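Local structure of hypoxanthine phosphoribosyltransferase (3O7M) at residues L131-R136 against F148-E153; T11-E16 against P170-V175; R31-E36 against P122-F127. The protein probably catalyses transfer of a phosphoribosyl group from phosphoribosyl pyrophosphate to hypoxanthine, yielding inosine monophosphate and pyrophosphate in purine salvage. All blocks are in the same frame, centred on the assembly; numbering follows the deposited sequence.

Overall arrangement
The three contacts run from one end of the fold to the other. Contact 2 pairs 11-16 with 170-175 and joins the two ends of the modelled chain. Contacts 3 and 1 follow in series inside the loop it closes. Contacts 1 and 3 share strand 124-132, yet their centres are about 25 Å apart. Contacts 2 and 3 share helix 15-32, one at its start and one at its end, with centres about 29 Å apart. Contacts 1 and 2 touch: Leu131 and Phe148 pack on Ile13. The core sheet of the phosphoribosyltransferase fold is thereby joined to the small antiparallel sheet, which probably belongs to the hood of this family.

Contact 1. Residues L131-R136 against F148-E153; sequences LDKPER and FQIPDE
Leu131 pairs with Phe148 and Asp132 with Gln149 in a short parallel stretch, with CA atoms 4.8 Å apart in both pairs. Asp132 N donates to Phe148 O at 2.8 Å. The bond back, Ile150 N to Asp132 O, is weak at 3.4 Å. After this the ladder ends: 131-136 turns through a 3-10 segment, and 148-153 runs on as loop. Leu131 and Phe148 send their side chains to one face. There CD2 of Leu131 lies 3.9 Å from CB of Phe148 and also meets CG2 of Ile150. The Phe148 ring leads away toward Ile13 and helix 15-32. Asp132 and Gln149 point to the other face, where Asp132 forms a salt bridge with Arg137. Pro134 crosses the end of Gln149, but a second glutamine conformer makes this contact doubtful. This is the edge of the mainly parallel core sheet of a phosphoribosyltransferase, where strand 145-149 gives way to the loop that leads into strand 155-156. Lys133 crosses between the two loops. Its chain is extended beyond CG, and CE of Lys133 packs tightly against CD1 of Ile150 at 3.3 Å. Ile150 CG1 sits between its own N and carbonyl carbon (chi1 64°), on the lysine side, while CG2 meets Leu131. Lys133 NZ forms a salt bridge with Asp152 OD2 at 3.2 Å, meeting it from 69° out of the carboxylate plane. NZ also makes a weak hydrogen bond to Glu153 O. Arg136 joins the network through a long salt bridge of 3.9 Å from NH1 to Asp152 OD2, its guanidinium plane turned 76° from the carboxylate.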
ATOM      1  N   LEU B 131     -21.169  11.618  12.317  1.00 26.41           N
ATOM      2  CA  LEU B 131     -22.323  10.909  12.806  1.00 28.70           C
ATOM      3  C   LEU B 131     -21.920   9.860  13.844  1.00 30.18           C
ATOM      4  O   LEU B 131     -20.861   9.244  13.730  1.00 28.98           O
ATOM      5  CB  LEU B 131     -23.034  10.220  11.640  1.00 28.60           C
ATOM      6  CG  LEU B 131     -23.390  11.096  10.446  1.00 29.36           C
ATOM      7  CD1 LEU B 131     -23.943  10.220   9.320  1.00 30.92           C
ATOM      8  CD2 LEU B 131     -24.409  12.224  10.815  1.00 27.80           C
ATOM      9  N   ASP B 132     -22.802   9.624  14.809  1.00 32.31           N
ATOM     10  CA  ASP B 132     -22.547   8.668  15.886  1.00 34.86           C
ATOM     11  C   ASP B 132     -23.777   7.781  16.094  1.00 37.07           C
ATOM     12  O   ASP B 132     -24.920   8.231  15.954  1.00 36.36           O
ATOM     13  CB  ASP B 132     -22.219   9.443  17.168  1.00 34.91           C
ATOM     14  CG  ASP B 132     -21.515   8.594  18.238  1.00 39.17           C
ATOM     15  OD1 ASP B 132     -20.979   7.495  17.933  1.00 38.92           O
ATOM     16  OD2 ASP B 132     -21.488   9.061  19.404  1.00 42.91           O
ATOM     17  N   LYS B 133     -23.540   6.509  16.403  1.00 39.32           N
ATOM     18  CA  LYS B 133     -24.623   5.584  16.733  1.00 42.47           C
ATOM     19  C   LYS B 133     -24.179   4.852  17.957  1.00 44.51           C
ATOM     20  O   LYS B 133     -23.865   3.665  17.876  1.00 44.53           O
ATOM     21  CB  LYS B 133     -24.903   4.598  15.613  1.00 43.19           C
ATOM     22  CG  LYS B 133     -25.511   5.215  14.381  1.00 44.85           C
ATOM     23  CD  LYS B 133     -25.868   4.126  13.371  1.00 47.66           C
ATOM     24  CE  LYS B 133     -26.418   4.692  12.070  1.00 47.97           C
ATOM     25  NZ  LYS B 133     -26.630   3.593  11.072  1.00 49.76           N
ATOM     26  N   PRO B 134     -24.134   5.562  19.104  1.00 46.67           N
ATOM     27  CA  PRO B 134     -23.614   4.982  20.342  1.00 48.51           C
ATOM     28  C   PRO B 134     -24.382   3.775  20.861  1.00 51.70           C
ATOM     29  O   PRO B 134     -23.800   2.947  21.576  1.00 53.02           O
ATOM     30  CB  PRO B 134     -23.659   6.146  21.341  1.00 48.72           C
ATOM     31  CG  PRO B 134     -24.640   7.093  20.794  1.00 47.78           C
ATOM     32  CD  PRO B 134     -24.570   6.957  19.300  1.00 46.22           C
ATOM     33  N   GLU B 135     -25.655   3.643  20.496  1.00 53.81           N
ATOM     34  CA  GLU B 135     -26.417   2.484  20.934  1.00 56.57           C
ATOM     35  C   GLU B 135     -26.026   1.242  20.114  1.00 56.92           C
ATOM     36  O   GLU B 135     -26.575   0.155  20.311  1.00 58.05           O
ATOM     37  CB  GLU B 135     -27.942   2.746  20.934  1.00 58.71           C
ATOM     38  CG  GLU B 135     -28.395   3.781  22.003  1.00 61.02           C
ATOM     39  CD  GLU B 135     -29.830   3.578  22.542  1.00 67.22           C
ATOM     40  OE1 GLU B 135     -30.189   4.231  23.557  1.00 69.95           O
ATOM     41  OE2 GLU B 135     -30.601   2.760  21.983  1.00 71.09           O
ATOM     42  N   ARG B 136     -25.057   1.400  19.213  1.00 55.12           N
ATOM     43  CA  ARG B 136     -24.568   0.280  18.421  1.00 55.03           C
ATOM     44  C   ARG B 136     -23.148  -0.137  18.831  1.00 53.41           C
ATOM     45  O   ARG B 136     -22.511  -0.931  18.142  1.00 52.61           O
ATOM     46  CB  ARG B 136     -24.560   0.634  16.931  1.00 54.56           C
ATOM     47  CG  ARG B 136     -25.932   0.671  16.255  1.00 57.68           C
ATOM     48  CD  ARG B 136     -25.762   0.199  14.816  1.00 60.88           C
ATOM     49  NE  ARG B 136     -25.005  -1.055  14.841  1.00 64.29           N
ATOM     50  CZ  ARG B 136     -24.396  -1.625  13.806  1.00 65.52           C
ATOM     51  NH1 ARG B 136     -24.446  -1.081  12.593  1.00 65.92           N
ATOM     52  NH2 ARG B 136     -23.726  -2.760  14.003  1.00 66.38           N
ATOM     53  N   PHE B 148     -23.719  14.597  14.817  1.00 26.83           N
ATOM     54  CA  PHE B 148     -25.100  14.203  15.010  1.00 28.62           C
ATOM     55  C   PHE B 148     -25.273  12.724  15.348  1.00 30.08           C
ATOM     56  O   PHE B 148     -24.467  11.877  14.938  1.00 29.43           O
ATOM     57  CB  PHE B 148     -25.872  14.432  13.694  1.00 28.08           C
ATOM     58  CG  PHE B 148     -25.826  15.853  13.189  1.00 26.61           C
ATOM     59  CD1 PHE B 148     -24.772  16.289  12.404  1.00 28.64           C
ATOM     60  CD2 PHE B 148     -26.843  16.735  13.483  1.00 26.21           C
ATOM     61  CE1 PHE B 148     -24.716  17.582  11.948  1.00 25.79           C
ATOM     62  CE2 PHE B 148     -26.796  18.035  13.029  1.00 26.78           C
ATOM     63  CZ  PHE B 148     -25.724  18.452  12.254  1.00 26.55           C
ATOM     64  N   GLN B 149     -26.314  12.424  16.111  0.50 31.88           N
ATOM     65  CA  GLN B 149     -26.675  11.049  16.373  0.50 34.11           C
ATOM     66  C   GLN B 149     -27.808  10.754  15.411  0.50 36.05           C
ATOM     67  O   GLN B 149     -28.720  11.566  15.247  0.50 35.83           O
ATOM     68  CB  GLN B 149     -27.073  10.813  17.832  0.50 35.54           C
ATOM     69  CG  GLN B 149     -25.883  10.587  18.763  0.50 37.04           C
ATOM     70  CD  GLN B 149     -26.279  10.512  20.240  0.50 40.61           C
ATOM     71  OE1 GLN B 149     -25.432  10.618  21.128  0.50 41.56           O
ATOM     72  NE2 GLN B 149     -27.577  10.355  20.505  0.50 43.07           N
ATOM     73  N   ILE B 150     -27.703   9.638  14.700  1.00 37.61           N
ATOM     74  CA  ILE B 150     -28.748   9.242  13.761  1.00 41.98           C
ATOM     75  C   ILE B 150     -29.335   7.904  14.165  1.00 45.68           C
ATOM     76  O   ILE B 150     -28.600   6.993  14.551  1.00 46.36           O
ATOM     77  CB  ILE B 150     -28.247   9.133  12.298  1.00 42.60           C
ATOM     78  CG1 ILE B 150     -27.205   8.039  12.158  1.00 44.22           C
ATOM     79  CG2 ILE B 150     -27.685  10.475  11.814  1.00 44.40           C
ATOM     80  CD1 ILE B 150     -26.917   7.633  10.711  1.00 48.70           C
ATOM     81  N   PRO B 151     -30.663   7.784  14.075  1.00 49.80           N
ATOM     82  CA  PRO B 151     -31.314   6.559  14.451  1.00 53.29           C
ATOM     83  C   PRO B 151     -31.027   5.578  13.363  1.00 55.19           C
ATOM     84  O   PRO B 151     -31.419   5.799  12.220  1.00 56.30           O
ATOM     85  CB  PRO B 151     -32.790   6.929  14.448  1.00 54.33           C
ATOM     86  CG  PRO B 151     -32.913   7.970  13.423  1.00 52.77           C
ATOM     87  CD  PRO B 151     -31.554   8.630  13.268  1.00 50.57           C
ATOM     88  N   ASP B 152     -30.314   4.527  13.734  1.00 57.34           N
ATOM     89  CA  ASP B 152     -29.880   3.486  12.827  1.00 58.70           C
ATOM     90  C   ASP B 152     -30.785   3.260  11.621  1.00 59.33           C
ATOM     91  O   ASP B 152     -31.863   2.665  11.719  1.00 62.26           O
ATOM     92  CB  ASP B 152     -29.662   2.185  13.590  1.00 60.30           C
ATOM     93  CG  ASP B 152     -28.967   1.147  12.751  1.00 63.36           C
ATOM     94  OD1 ASP B 152     -29.667   0.383  12.047  1.00 69.24           O
ATOM     95  OD2 ASP B 152     -27.717   1.080  12.821  1.00 66.11           O
ATOM     96  N   GLU B 153     -30.323   3.787  10.497  1.00 57.47           N
ATOM     97  CA  GLU B 153     -30.950   3.644   9.215  1.00 57.21           C
ATOM     98  C   GLU B 153     -29.754   3.329   8.297  1.00 54.67           C
ATOM     99  O   GLU B 153     -28.693   2.883   8.739  1.00 55.18           O
ATOM    100  CB  GLU B 153     -31.574   4.988   8.801  1.00 57.37           C
ATOM    101  CG  GLU B 153     -32.747   5.478   9.665  1.00 59.90           C
ATOM    102  CD  GLU B 153     -33.004   6.990   9.553  1.00 61.80           C
ATOM    103  OE1 GLU B 153     -34.025   7.384   8.957  1.00 63.69           O
ATOM    104  OE2 GLU B 153     -32.188   7.792  10.057  1.00 63.34           O
TER

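Contact 2. Residues T11-E16 against P170-V175; sequences TLISEE and PFIASV
Ile172 sits against Ile13 and Leu12 in the tight part of this contact. Ile172 O takes two backbone N-H groups, from Leu12 N at 2.7 Å and from Ile13 N at 3.2 Å. Both donors are tilted out of the carbonyl plane, by 21° and 27°. In return Ile172 N donates to Ile13 O at 3.0 Å, in the carbonyl plane. CB of Phe171 also comes close to Ile13 O, at 3.2 Å. The side chains of Ile13 and Ile172 lie on the same face, CB to CB 4.2 Å, and both pack on Leu18. Thr11 and Ala173 form a non-hydrogen-bonded pair, their side chains on the opposite face from Ile13 and Ile172. The side toward solvent is looser. With Phe171 CG between its own N and carbonyl carbon (chi1 51°), the ring turns one face to Thr11 OG1, which lies 3.8 Å from CD1 of Phe171. Further out, the exposed Glu15 crosses Pro170 at a slant, with OE1 of Glu15 3.9 Å from CB of Pro170. Ser14 caps the start of helix 15-32 with its side chain, while Gln17 OE1 accepts from Ser14 N. Two residues, Leu12 and Ile13, thus face the single Ile172. This is a classic beta bulge, here in the small antiparallel sheet of 8-13, 172-175 and 155-156, which probably belongs to the hood of the phosphoribosyltransferase fold.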
ATOM      1  N   THR B  11     -34.450  14.071   3.558  1.00 44.50           N
ATOM      2  CA  THR B  11     -33.260  14.799   3.977  1.00 40.92           C
ATOM      3  C   THR B  11     -33.267  14.785   5.486  1.00 38.75           C
ATOM      4  O   THR B  11     -34.249  15.164   6.101  1.00 38.80           O
ATOM      5  CB  THR B  11     -33.312  16.251   3.514  1.00 40.41           C
ATOM      6  OG1 THR B  11     -33.237  16.288   2.093  1.00 42.60           O
ATOM      7  CG2 THR B  11     -32.171  17.058   4.097  1.00 37.55           C
ATOM      8  N   LEU B  12     -32.186  14.332   6.086  1.00 35.88           N
ATOM      9  CA  LEU B  12     -32.101  14.288   7.531  1.00 34.36           C
ATOM     10  C   LEU B  12     -31.402  15.537   8.056  1.00 32.10           C
ATOM     11  O   LEU B  12     -31.812  16.103   9.076  1.00 31.84           O
ATOM     12  CB  LEU B  12     -31.317  13.053   7.986  1.00 34.29           C
ATOM     13  CG  LEU B  12     -31.951  11.700   7.746  1.00 36.26           C
ATOM     14  CD1 LEU B  12     -31.084  10.584   8.344  1.00 38.20           C
ATOM     15  CD2 LEU B  12     -33.352  11.676   8.365  1.00 39.05           C
ATOM     16  N   ILE B  13     -30.334  15.936   7.367  1.00 29.93           N
ATOM     17  CA  ILE B  13     -29.541  17.105   7.748  1.00 28.89           C
ATOM     18  C   ILE B  13     -29.196  17.857   6.477  1.00 28.96           C
ATOM     19  O   ILE B  13     -28.601  17.280   5.549  1.00 27.68           O
ATOM     20  CB  ILE B  13     -28.215  16.750   8.425  1.00 27.17           C
ATOM     21  CG1 ILE B  13     -28.415  15.645   9.490  1.00 30.88           C
ATOM     22  CG2 ILE B  13     -27.634  18.004   8.991  1.00 29.16           C
ATOM     23  CD1 ILE B  13     -27.116  15.060  10.136  1.00 32.52           C
ATOM     24  N   SER B  14     -29.573  19.136   6.432  1.00 28.20           N
ATOM     25  CA  SER B  14     -29.363  19.931   5.249  1.00 28.58           C
ATOM     26  C   SER B  14     -27.929  20.401   5.112  1.00 27.47           C
ATOM     27  O   SER B  14     -27.143  20.359   6.047  1.00 25.17           O
ATOM     28  CB  SER B  14     -30.272  21.162   5.260  1.00 30.33           C
ATOM     29  OG  SER B  14     -29.827  22.080   6.239  1.00 29.11           O
ATOM     30  N   GLU B  15     -27.606  20.844   3.915  1.00 27.70           N
ATOM     31  CA  GLU B  15     -26.322  21.413   3.644  1.00 29.09           C
ATOM     32  C   GLU B  15     -26.001  22.500   4.683  1.00 28.51           C
ATOM     33  O   GLU B  15     -24.915  22.521   5.253  1.00 28.07           O
ATOM     34  CB  GLU B  15     -26.355  21.962   2.215  1.00 31.60           C
ATOM     35  CG  GLU B  15     -25.216  22.816   1.804  1.00 34.94           C
ATOM     36  CD  GLU B  15     -25.340  23.239   0.338  1.00 41.52           C
ATOM     37  OE1 GLU B  15     -26.315  22.851  -0.339  1.00 43.43           O
ATOM     38  OE2 GLU B  15     -24.442  23.943  -0.142  1.00 45.66           O
ATOM     39  N   GLU B  16     -26.953  23.404   4.915  1.00 29.36           N
ATOM     40  CA  GLU B  16     -26.780  24.500   5.843  1.00 29.85           C
ATOM     41  C   GLU B  16     -26.589  24.014   7.288  1.00 27.73           C
ATOM     42  O   GLU B  16     -25.764  24.554   8.016  1.00 27.89           O
ATOM     43  CB  GLU B  16     -28.001  25.431   5.775  1.00 31.64           C
ATOM     44  CG  GLU B  16     -28.184  26.187   4.438  1.00 36.72           C
ATOM     45  CD  GLU B  16     -28.739  25.332   3.285  1.00 41.42           C
ATOM     46  OE1 GLU B  16     -29.203  24.175   3.495  1.00 40.81           O
ATOM     47  OE2 GLU B  16     -28.690  25.826   2.139  1.00 47.69           O
ATOM     48  N   PRO B 170     -25.044  17.006  -1.207  1.00 29.08           N
ATOM     49  CA  PRO B 170     -24.544  17.993  -0.268  1.00 28.93           C
ATOM     50  C   PRO B 170     -25.211  17.945   1.110  1.00 29.25           C
ATOM     51  O   PRO B 170     -24.852  18.744   1.994  1.00 29.51           O
ATOM     52  CB  PRO B 170     -24.820  19.323  -0.979  1.00 29.20           C
ATOM     53  CG  PRO B 170     -25.853  19.042  -1.940  1.00 31.47           C
ATOM     54  CD  PRO B 170     -25.714  17.622  -2.362  1.00 29.88           C
ATOM     55  N   PHE B 171     -26.184  17.045   1.257  1.00 28.43           N
ATOM     56  CA  PHE B 171     -26.913  16.853   2.489  1.00 28.25           C
ATOM     57  C   PHE B 171     -26.860  15.379   2.855  1.00 28.42           C
ATOM     58  O   PHE B 171     -26.360  14.566   2.077  1.00 28.23           O
ATOM     59  CB  PHE B 171     -28.370  17.298   2.333  1.00 29.82           C
ATOM     60  CG  PHE B 171     -29.063  16.699   1.142  1.00 30.96           C
ATOM     61  CD1 PHE B 171     -29.657  15.459   1.224  1.00 34.64           C
ATOM     62  CD2 PHE B 171     -29.073  17.354  -0.073  1.00 33.43           C
ATOM     63  CE1 PHE B 171     -30.289  14.901   0.118  1.00 35.35           C
ATOM     64  CE2 PHE B 171     -29.693  16.791  -1.170  1.00 35.70           C
ATOM     65  CZ  PHE B 171     -30.302  15.579  -1.068  1.00 35.92           C
ATOM     66  N   ILE B 172     -27.306  15.062   4.068  1.00 28.26           N
ATOM     67  CA  ILE B 172     -27.417  13.691   4.541  1.00 30.01           C
ATOM     68  C   ILE B 172     -28.886  13.293   4.392  1.00 31.61           C
ATOM     69  O   ILE B 172     -29.801  14.044   4.792  1.00 30.97           O
ATOM     70  CB  ILE B 172     -26.995  13.567   6.024  1.00 29.72           C
ATOM     71  CG1 ILE B 172     -25.500  13.885   6.218  1.00 30.44           C
ATOM     72  CG2 ILE B 172     -27.299  12.191   6.562  1.00 30.02           C
ATOM     73  CD1 ILE B 172     -24.576  12.764   6.026  1.00 32.36           C
ATOM     74  N   ALA B 173     -29.122  12.134   3.793  1.00 32.91           N
ATOM     75  CA  ALA B 173     -30.474  11.621   3.598  1.00 35.08           C
ATOM     76  C   ALA B 173     -30.546  10.150   4.007  1.00 36.93           C
ATOM     77  O   ALA B 173     -29.541   9.460   4.032  1.00 36.36           O
ATOM     78  CB  ALA B 173     -30.874  11.772   2.161  1.00 36.10           C
ATOM     79  N   SER B 174     -31.728   9.697   4.399  1.00 40.47           N
ATOM     80  CA  SER B 174     -31.935   8.286   4.701  1.00 42.92           C
ATOM     81  C   SER B 174     -32.243   7.653   3.361  1.00 45.42           C
ATOM     82  O   SER B 174     -32.761   8.325   2.473  1.00 44.80           O
ATOM     83  CB  SER B 174     -33.130   8.100   5.625  1.00 44.07           C
ATOM     84  OG  SER B 174     -34.249   8.768   5.088  1.00 44.24           O
ATOM     85  N   VAL B 175     -31.903   6.376   3.219  1.00 48.31           N
ATOM     86  CA  VAL B 175     -32.132   5.637   1.981  1.00 51.33           C
ATOM     87  C   VAL B 175     -32.890   4.344   2.260  1.00 54.46           C
ATOM     88  O   VAL B 175     -32.563   3.631   3.210  1.00 55.30           O
ATOM     89  CB  VAL B 175     -30.800   5.285   1.312  1.00 50.55           C
ATOM     90  CG1 VAL B 175     -31.005   4.211   0.249  1.00 53.97           C
ATOM     91  CG2 VAL B 175     -30.157   6.530   0.724  1.00 49.90           C
TER

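Contact 3. Residues R31-E36 against P122-F127; sequences RDFEGE and PKALKF
Glu36 and Lys123 reach for each other from opposite directions in a short salt bridge, with NZ of Lys123 2.6 Å from OE2 of Glu36. The lysine chain is fully extended, CG anti to the backbone N (chi1 -177°). Its NZ comes in 38° out of the carboxylate plane. Next to this pair the Phe33 ring offers its edge to the strand. CZ of Phe33 lies 3.7 Å from CD of Lys126, and CE2 of Phe33 lies 4.1 Å from CB of Ala124. Lys126 then runs on past the ring to Asp32, where NZ makes a long salt bridge of 3.8 Å to OD2. Second-shell groups hold both acids. Asn96 ND2 is hydrogen-bonded to the same Glu36 OE2, and Asp32 OD2 is hydrogen-bonded to Tyr145 OH. A type II turn from Phe33 to Glu36, closed by Glu36 N to Phe33 O at 3.0 Å, brings the ring and the acid to face the same strand, 124-132. Gly35 takes the positive phi of that turn. The contact thus ties the end of helix 15-32 to the start of strand 124-132, with strand 96-101 beside it at Asn96 and strand 145-149 at Tyr145.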
ATOM      1  N   ARG B  31     -10.738  25.963  20.594  1.00 43.12           N
ATOM      2  CA  ARG B  31     -10.505  26.272  21.993  1.00 45.83           C
ATOM      3  C   ARG B  31      -9.773  25.147  22.754  1.00 45.13           C
ATOM      4  O   ARG B  31      -9.023  25.422  23.670  1.00 45.88           O
ATOM      5  CB  ARG B  31     -11.762  26.747  22.696  1.00 48.43           C
ATOM      6  CG  ARG B  31     -13.000  25.924  22.541  1.00 51.22           C
ATOM      7  CD  ARG B  31     -14.171  26.621  23.289  1.00 58.13           C
ATOM      8  NE  ARG B  31     -15.450  26.011  22.931  1.00 60.92           N
ATOM      9  CZ  ARG B  31     -16.314  26.496  22.038  1.00 61.17           C
ATOM     10  NH1 ARG B  31     -16.104  27.663  21.432  1.00 62.24           N
ATOM     11  NH2 ARG B  31     -17.432  25.823  21.793  1.00 61.37           N
ATOM     12  N   ASP B  32      -9.946  23.896  22.349  1.00 43.39           N
ATOM     13  CA  ASP B  32      -9.243  22.799  23.014  1.00 43.72           C
ATOM     14  C   ASP B  32      -7.746  22.775  22.738  1.00 42.63           C
ATOM     15  O   ASP B  32      -6.995  22.251  23.545  1.00 42.72           O
ATOM     16  CB  ASP B  32      -9.817  21.449  22.598  1.00 42.69           C
ATOM     17  CG  ASP B  32     -11.210  21.233  23.101  1.00 45.83           C
ATOM     18  OD1 ASP B  32     -11.604  21.934  24.061  1.00 45.69           O
ATOM     19  OD2 ASP B  32     -11.910  20.362  22.532  1.00 48.96           O
ATOM     20  N   PHE B  33      -7.317  23.309  21.595  1.00 41.06           N
ATOM     21  CA  PHE B  33      -5.902  23.318  21.232  1.00 40.50           C
ATOM     22  C   PHE B  33      -5.391  24.730  20.940  1.00 42.02           C
ATOM     23  O   PHE B  33      -4.593  24.958  20.020  1.00 40.59           O
ATOM     24  CB  PHE B  33      -5.689  22.404  20.032  1.00 38.62           C
ATOM     25  CG  PHE B  33      -6.005  20.974  20.331  1.00 36.95           C
ATOM     26  CD1 PHE B  33      -7.235  20.442  20.021  1.00 35.66           C
ATOM     27  CD2 PHE B  33      -5.094  20.186  21.020  1.00 37.11           C
ATOM     28  CE1 PHE B  33      -7.530  19.125  20.335  1.00 34.71           C
ATOM     29  CE2 PHE B  33      -5.399  18.873  21.348  1.00 37.39           C
ATOM     30  CZ  PHE B  33      -6.608  18.343  20.980  1.00 35.67           C
ATOM     31  N   GLU B  34      -5.851  25.679  21.741  1.00 43.47           N
ATOM     32  CA  GLU B  34      -5.506  27.060  21.527  1.00 45.89           C
ATOM     33  C   GLU B  34      -3.982  27.214  21.540  1.00 46.89           C
ATOM     34  O   GLU B  34      -3.301  26.727  22.444  1.00 48.11           O
ATOM     35  CB  GLU B  34      -6.168  27.923  22.611  1.00 48.66           C
ATOM     36  CG  GLU B  34      -6.218  29.397  22.289  1.00 53.95           C
ATOM     37  CD  GLU B  34      -6.818  30.215  23.413  1.00 60.71           C
ATOM     38  OE1 GLU B  34      -6.658  29.824  24.594  1.00 65.24           O
ATOM     39  OE2 GLU B  34      -7.433  31.266  23.122  1.00 65.94           O
ATOM     40  N   GLY B  35      -3.452  27.877  20.520  1.00 47.12           N
ATOM     41  CA  GLY B  35      -2.025  28.119  20.408  1.00 48.32           C
ATOM     42  C   GLY B  35      -1.180  26.938  19.956  1.00 47.65           C
ATOM     43  O   GLY B  35       0.055  27.014  19.975  1.00 50.13           O
ATOM     44  N   GLU B  36      -1.805  25.847  19.545  1.00 44.89           N
ATOM     45  CA  GLU B  36      -1.036  24.686  19.178  1.00 43.90           C
ATOM     46  C   GLU B  36      -1.301  24.222  17.754  1.00 41.12           C
ATOM     47  O   GLU B  36      -2.374  24.477  17.193  1.00 39.78           O
ATOM     48  CB  GLU B  36      -1.347  23.525  20.121  1.00 43.47           C
ATOM     49  CG  GLU B  36      -0.996  23.768  21.586  1.00 48.83           C
ATOM     50  CD  GLU B  36      -1.086  22.494  22.396  1.00 53.35           C
ATOM     51  OE1 GLU B  36      -2.082  22.341  23.135  1.00 59.26           O
ATOM     52  OE2 GLU B  36      -0.196  21.617  22.253  1.00 53.99           O
ATOM     53  N   PRO B 122       1.559  10.081  20.386  1.00 36.42           N
ATOM     54  CA  PRO B 122       1.137  11.474  20.178  1.00 36.27           C
ATOM     55  C   PRO B 122       0.939  12.185  21.528  1.00 36.96           C
ATOM     56  O   PRO B 122       0.764  11.515  22.546  1.00 37.23           O
ATOM     57  CB  PRO B 122      -0.204  11.318  19.479  1.00 34.77           C
ATOM     58  CG  PRO B 122      -0.728  10.007  20.054  1.00 34.92           C
ATOM     59  CD  PRO B 122       0.475   9.133  20.061  1.00 35.29           C
ATOM     60  N   LYS B 123       0.996  13.511  21.537  1.00 37.18           N
ATOM     61  CA  LYS B 123       0.756  14.268  22.743  1.00 38.66           C
ATOM     62  C   LYS B 123      -0.710  14.097  23.160  1.00 37.87           C
ATOM     63  O   LYS B 123      -1.003  13.906  24.341  1.00 38.17           O
ATOM     64  CB  LYS B 123       1.071  15.751  22.520  1.00 40.15           C
ATOM     65  CG  LYS B 123       0.913  16.625  23.769  1.00 43.79           C
ATOM     66  CD  LYS B 123       1.035  18.106  23.447  1.00 46.42           C
ATOM     67  CE  LYS B 123       0.766  18.956  24.696  1.00 50.06           C
ATOM     68  NZ  LYS B 123       0.688  20.404  24.380  1.00 52.15           N
ATOM     69  N   ALA B 124      -1.624  14.170  22.197  1.00 35.41           N
ATOM     70  CA  ALA B 124      -3.061  14.022  22.445  1.00 34.78           C
ATOM     71  C   ALA B 124      -3.700  13.311  21.252  1.00 33.00           C
ATOM     72  O   ALA B 124      -3.224  13.426  20.132  1.00 32.89           O
ATOM     73  CB  ALA B 124      -3.732  15.397  22.662  1.00 34.29           C
ATOM     74  N   LEU B 125      -4.761  12.560  21.489  1.00 31.68           N
ATOM     75  CA  LEU B 125      -5.403  11.813  20.423  1.00 31.54           C
ATOM     76  C   LEU B 125      -6.885  11.852  20.671  1.00 31.86           C
ATOM     77  O   LEU B 125      -7.373  11.257  21.630  1.00 32.24           O
ATOM     78  CB  LEU B 125      -4.918  10.363  20.383  1.00 31.71           C
ATOM     79  CG  LEU B 125      -5.548   9.423  19.334  1.00 31.09           C
ATOM     80  CD1 LEU B 125      -5.173   9.841  17.931  1.00 29.53           C
ATOM     81  CD2 LEU B 125      -5.094   7.995  19.556  1.00 35.18           C
ATOM     82  N   LYS B 126      -7.599  12.547  19.799  1.00 30.65           N
ATOM     83  CA  LYS B 126      -9.026  12.702  19.958  1.00 31.80           C
ATOM     84  C   LYS B 126      -9.741  12.253  18.683  1.00 30.45           C
ATOM     85  O   LYS B 126      -9.147  12.212  17.613  1.00 29.29           O
ATOM     86  CB  LYS B 126      -9.339  14.158  20.275  1.00 31.60           C
ATOM     87  CG  LYS B 126      -8.797  14.601  21.629  1.00 37.00           C
ATOM     88  CD  LYS B 126      -9.300  15.979  21.996  1.00 45.95           C
ATOM     89  CE  LYS B 126      -8.911  16.361  23.439  1.00 50.62           C
ATOM     90  NZ  LYS B 126      -9.599  17.644  23.750  1.00 54.66           N
ATOM     91  N   PHE B 127     -11.014  11.915  18.829  1.00 29.86           N
ATOM     92  CA  PHE B 127     -11.810  11.419  17.735  1.00 29.73           C
ATOM     93  C   PHE B 127     -12.962  12.365  17.448  1.00 29.17           C
ATOM     94  O   PHE B 127     -13.649  12.831  18.355  1.00 28.54           O
ATOM     95  CB  PHE B 127     -12.278  10.019  18.046  1.00 30.55           C
ATOM     96  CG  PHE B 127     -11.141   9.056  18.118  1.00 33.96           C
ATOM     97  CD1 PHE B 127     -10.707   8.412  16.973  1.00 35.14           C
ATOM     98  CD2 PHE B 127     -10.428   8.899  19.288  1.00 38.72           C
ATOM     99  CE1 PHE B 127      -9.614   7.560  17.006  1.00 37.66           C
ATOM    100  CE2 PHE B 127      -9.330   8.027  19.330  1.00 40.93           C
ATOM    101  CZ  PHE B 127      -8.926   7.374  18.176  1.00 39.10           C
TER